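Local atomic coordinates of short-chain dehydrogenase/reductase SDR (Vibrio parahaemolyticus, PDB entry 3GUY), a protein that probably catalyses NAD(P)-dependent interconversion of an alcohol and a carbonyl compound, as a short-chain dehydrogenase/reductase of Rossmann fold. Residues Arg54-Ala57 with Glu61-Gln64; Gln89-Glu94 with Glu140-Ala145. The protein carries 2 engineered substitutions. One frame throughout, in Å; residues are numbered along the deposited sequence.

Interaction 1. Residues Arg54-Ala57 with Glu61-Gln64; sequences RDLA and EVEQ. Engineered in segment 54-57: Arg54 (natural residue Cys).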
# COMPACT_ATOMS: atom_id res chain seq x y z
N ARG D 54 32.20 7.20 -9.91
CA ARG D 54 31.90 7.68 -8.57
C ARG D 54 31.31 6.56 -7.72
O ARG D 54 30.64 5.67 -8.24
CB ARG D 54 30.87 8.81 -8.61
CG ARG D 54 31.16 10.00 -9.52
CD ARG D 54 31.77 11.16 -8.82
NE ARG D 54 33.16 10.90 -8.50
CZ ARG D 54 33.90 11.62 -7.65
NH1 ARG D 54 35.16 11.30 -7.46
NH2 ARG D 54 33.38 12.64 -6.98
N ASP D 55 31.62 6.60 -6.42
CA ASP D 55 30.93 5.81 -5.41
C ASP D 55 29.83 6.69 -4.82
O ASP D 55 30.10 7.56 -4.01
CB ASP D 55 31.90 5.36 -4.30
CG ASP D 55 31.22 4.50 -3.21
OD1 ASP D 55 29.99 4.22 -3.30
OD2 ASP D 55 31.94 4.12 -2.24
N LEU D 56 28.59 6.46 -5.24
CA LEU D 56 27.46 7.28 -4.81
C LEU D 56 27.14 7.12 -3.31
O LEU D 56 26.40 7.92 -2.75
CB LEU D 56 26.23 6.95 -5.66
CG LEU D 56 26.44 7.20 -7.17
CD1 LEU D 56 25.23 6.73 -7.97
CD2 LEU D 56 26.75 8.66 -7.47
N ALA D 57 27.70 6.09 -2.67
CA ALA D 57 27.53 5.90 -1.22
C ALA D 57 28.31 6.93 -0.42
O ALA D 57 28.15 7.03 0.77
CB ALA D 57 27.91 4.45 -0.80
N GLU D 61 31.72 12.35 -2.76
CA GLU D 61 31.86 12.06 -4.18
C GLU D 61 30.62 12.53 -4.98
O GLU D 61 30.76 13.02 -6.11
CB GLU D 61 32.21 10.59 -4.43
CG GLU D 61 33.62 10.21 -3.92
CD GLU D 61 34.15 8.86 -4.46
OE1 GLU D 61 33.82 8.45 -5.61
OE2 GLU D 61 34.95 8.21 -3.74
N VAL D 62 29.43 12.43 -4.38
CA VAL D 62 28.19 12.89 -5.05
C VAL D 62 28.14 14.42 -5.17
O VAL D 62 27.71 14.97 -6.19
CB VAL D 62 26.94 12.32 -4.33
CG1 VAL D 62 25.68 12.98 -4.80
CG2 VAL D 62 26.90 10.80 -4.55
N GLU D 63 28.60 15.11 -4.14
CA GLU D 63 28.67 16.56 -4.16
C GLU D 63 29.66 17.02 -5.24
O GLU D 63 29.38 17.94 -5.98
CB GLU D 63 29.01 17.06 -2.73
CG GLU D 63 29.50 18.49 -2.56
CD GLU D 63 30.56 18.53 -1.45
OE1 GLU D 63 30.18 18.42 -0.26
OE2 GLU D 63 31.77 18.61 -1.78
N GLN D 64 30.79 16.33 -5.39
CA GLN D 64 31.75 16.66 -6.46
C GLN D 64 31.24 16.33 -7.86
O GLN D 64 31.62 16.98 -8.83
CB GLN D 64 33.06 15.91 -6.28
CG GLN D 64 33.89 16.40 -5.10
CD GLN D 64 34.74 15.29 -4.53
OE1 GLN D 64 35.23 14.42 -5.27
NE2 GLN D 64 34.90 15.29 -3.20
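Arg54 and Glu61 bury the most surface here, and each reaches across to the other's segment. Arg54, an engineered residue where the natural sequence has Cys, throws its side chain over the first turns of helix 59-67. Bends at chi2 (-97°) and chi3 curl the chain back so that NH2 lands between two acceptors. One is the backbone Glu61 O, 2.8 Å from Arg54 NH2 and met in its carbonyl plane on a lone pair, though the N-H is not well aimed. The other is Gln64 OE1, 3.1 Å from the same NH2; that bond is almost straight and lies in the guanidinium plane, but it comes down from above the amide plane of Gln64.

The extended Glu61 chain carries OE1 to the backbone of the loop, where Asp55 N donates to it at 3.0 Å with an N-H...O angle of 177°, coming from above the carboxylate plane. The same OE1 lies over one face of the Arg54 guanidinium, toward its rim. The resulting salt bridge, Arg54 NH1 to Glu61 OE1 at 3.7 Å, is long and purely electrostatic, since no N-H points at the oxygen.

Beneath this polar layer Leu56 CD2 packs on Val62 CG2 at 3.6 Å, the two side chains crossing at about a right angle. Both lean on helix 93-118, where Asn109 also donates to Leu56 O. Asp55 OD1 accepts from Ala57 N in an Asx turn, shaping the loop that leads from strand 51-53 into helix 59-67, a beta-to-alpha connection of the Rossmann fold. In this variant the Asp55 amide and the introduced guanidinium probably favour the Glu61 anion, with Asp55 OD2 working against it.

Interaction 2. Residues Gln89-Glu94 with Glu140-Ala145; sequences QEQDPE and ESTYCA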
# COMPACT_ATOMS: atom_id res chain seq x y z
N GLN D 89 18.22 -15.52 7.55
CA GLN D 89 19.21 -16.15 8.41
C GLN D 89 20.46 -16.61 7.63
O GLN D 89 21.53 -16.79 8.22
CB GLN D 89 18.60 -17.32 9.18
CG GLN D 89 18.32 -18.59 8.34
CD GLN D 89 16.90 -18.64 7.74
OE1 GLN D 89 16.38 -19.74 7.48
NE2 GLN D 89 16.27 -17.48 7.56
N GLU D 90 20.33 -16.81 6.32
CA GLU D 90 21.47 -17.22 5.46
C GLU D 90 22.24 -16.02 4.96
O GLU D 90 23.30 -16.18 4.40
CB GLU D 90 21.03 -17.91 4.17
CG GLU D 90 19.82 -18.74 4.22
CD GLU D 90 20.08 -20.11 4.76
OE1 GLU D 90 19.32 -21.04 4.39
OE2 GLU D 90 21.05 -20.23 5.55
N GLN D 91 21.68 -14.82 5.09
CA GLN D 91 22.35 -13.66 4.52
C GLN D 91 23.55 -13.21 5.35
O GLN D 91 23.52 -13.22 6.59
CB GLN D 91 21.35 -12.51 4.31
CG GLN D 91 20.34 -12.81 3.20
CD GLN D 91 19.57 -11.54 2.75
OE1 GLN D 91 19.93 -10.42 3.11
NE2 GLN D 91 18.54 -11.74 1.93
N ASP D 92 24.59 -12.79 4.66
CA ASP D 92 25.82 -12.34 5.29
C ASP D 92 25.67 -10.85 5.65
O ASP D 92 25.34 -10.05 4.80
CB ASP D 92 26.94 -12.60 4.28
CG ASP D 92 28.29 -12.02 4.70
OD1 ASP D 92 28.39 -11.30 5.72
OD2 ASP D 92 29.24 -12.29 3.95
N PRO D 93 25.90 -10.46 6.92
CA PRO D 93 25.68 -9.06 7.26
C PRO D 93 26.51 -8.05 6.48
O PRO D 93 26.04 -6.94 6.28
CB PRO D 93 26.02 -9.00 8.75
CG PRO D 93 25.72 -10.37 9.24
CD PRO D 93 26.12 -11.28 8.12
N GLU D 94 27.71 -8.41 6.05
CA GLU D 94 28.61 -7.49 5.30
C GLU D 94 27.98 -7.20 3.93
O GLU D 94 27.97 -6.07 3.46
CB GLU D 94 29.98 -8.11 5.06
CG GLU D 94 31.11 -7.67 5.95
CD GLU D 94 32.49 -7.92 5.24
OE1 GLU D 94 33.30 -6.98 5.11
OE2 GLU D 94 32.74 -9.07 4.78
N GLU D 140 13.94 -12.11 -0.25
CA GLU D 140 14.40 -10.82 -0.72
C GLU D 140 14.20 -9.77 0.34
O GLU D 140 13.98 -8.58 0.03
CB GLU D 140 13.66 -10.45 -2.02
CG GLU D 140 13.66 -11.46 -3.10
CD GLU D 140 13.06 -10.95 -4.39
OE1 GLU D 140 13.10 -9.71 -4.72
OE2 GLU D 140 12.57 -11.82 -5.13
N SER D 141 14.26 -10.17 1.60
CA SER D 141 13.76 -9.31 2.65
C SER D 141 14.55 -7.98 2.72
O SER D 141 13.96 -6.95 2.92
CB SER D 141 13.75 -10.02 3.98
OG SER D 141 15.04 -10.31 4.47
N THR D 142 15.87 -8.05 2.64
CA THR D 142 16.72 -6.83 2.70
C THR D 142 16.72 -6.03 1.40
O THR D 142 16.92 -4.81 1.40
CB THR D 142 18.16 -7.20 3.05
OG1 THR D 142 18.61 -8.23 2.13
CG2 THR D 142 18.24 -7.69 4.52
N TYR D 143 16.52 -6.73 0.28
CA TYR D 143 16.30 -6.08 -1.03
C TYR D 143 15.02 -5.29 -1.02
O TYR D 143 15.05 -4.12 -1.34
CB TYR D 143 16.26 -7.07 -2.17
CG TYR D 143 16.25 -6.42 -3.53
CD1 TYR D 143 17.34 -5.67 -3.98
CD2 TYR D 143 15.15 -6.55 -4.36
CE1 TYR D 143 17.33 -5.05 -5.23
CE2 TYR D 143 15.16 -5.99 -5.62
CZ TYR D 143 16.25 -5.23 -6.05
OH TYR D 143 16.25 -4.64 -7.29
N CYS D 144 13.93 -5.92 -0.57
CA CYS D 144 12.70 -5.20 -0.40
C CYS D 144 12.92 -4.07 0.57
O CYS D 144 12.46 -2.93 0.34
CB CYS D 144 11.56 -6.12 0.11
SG CYS D 144 10.96 -7.31 -1.09
N ALA D 145 13.63 -4.33 1.66
CA ALA D 145 13.83 -3.28 2.65
C ALA D 145 14.39 -2.01 2.03
O ALA D 145 13.80 -0.91 2.21
CB ALA D 145 14.72 -3.77 3.78
O HOH W 1 17.49 -9.55 0.07
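Gln91 and Thr142 meet through one short hydrogen bond: Thr142 OG1 donates to Gln91 OE1 at 2.7 Å, in the plane of the amide and on a lone pair of its oxygen. This is the close part of the contact, and both residues are buried. The Gln91 chain stays extended beyond CG (chi2 -166°), which takes its amide to the start of helix 141-160. Thr142 also packs on Ile96 and Leu99 of helix 93-118.

The two helices are neighbours on one side of the Rossmann sheet, and the contact ties their N-terminal ends together. Tyr143 fits the Tyr of the SDR Tyr-x-x-x-Lys signature, probably catalytic as in relatives, so the contact holds the start of this helix. Asp92 is the N-cap of helix 93-118, its OD1 accepting from Glu94 N at 3.0 Å.

Looser is the side bridged by solvent. A single water donates to Thr142 OG1 at 2.7 Å and accepts from both Gln91 NE2 and Tyr143 N, so the Thr142 hydroxyl is gripped from two directions and the amide of Tyr143 is satisfied through solvent. Gln91 NE2 has a second acceptor in Gly86 O, which fixes which way round the amide lies. Even at this pair the backbones stand 9.0 Å apart (Gln91 CA to Thr142 CA), bridged by side chains and water, and Gln91 O turns to Arg112 of the second subunit.

Both contacts belong to the same Rossmann-type domain, whose parallel sheet runs in the order 3-2-1-4-5-6-7. They follow one another along the chain, interaction 1 closing before interaction 2 opens. Their centres lie 24 Å apart, and their nearest atoms, about 11 Å apart, do not touch. Helix 93-118 is the element they share: interaction 1 packs against its middle around Ser106 and Asn109, while interaction 2 is built on its N-terminal end. The first closes the loop between strand 51-53, outermost in this chain, and helix 59-67; the second couples helix 93-118 to helix 141-160, beside another subunit. One long helix thus spans local loop packing and the subunit interface.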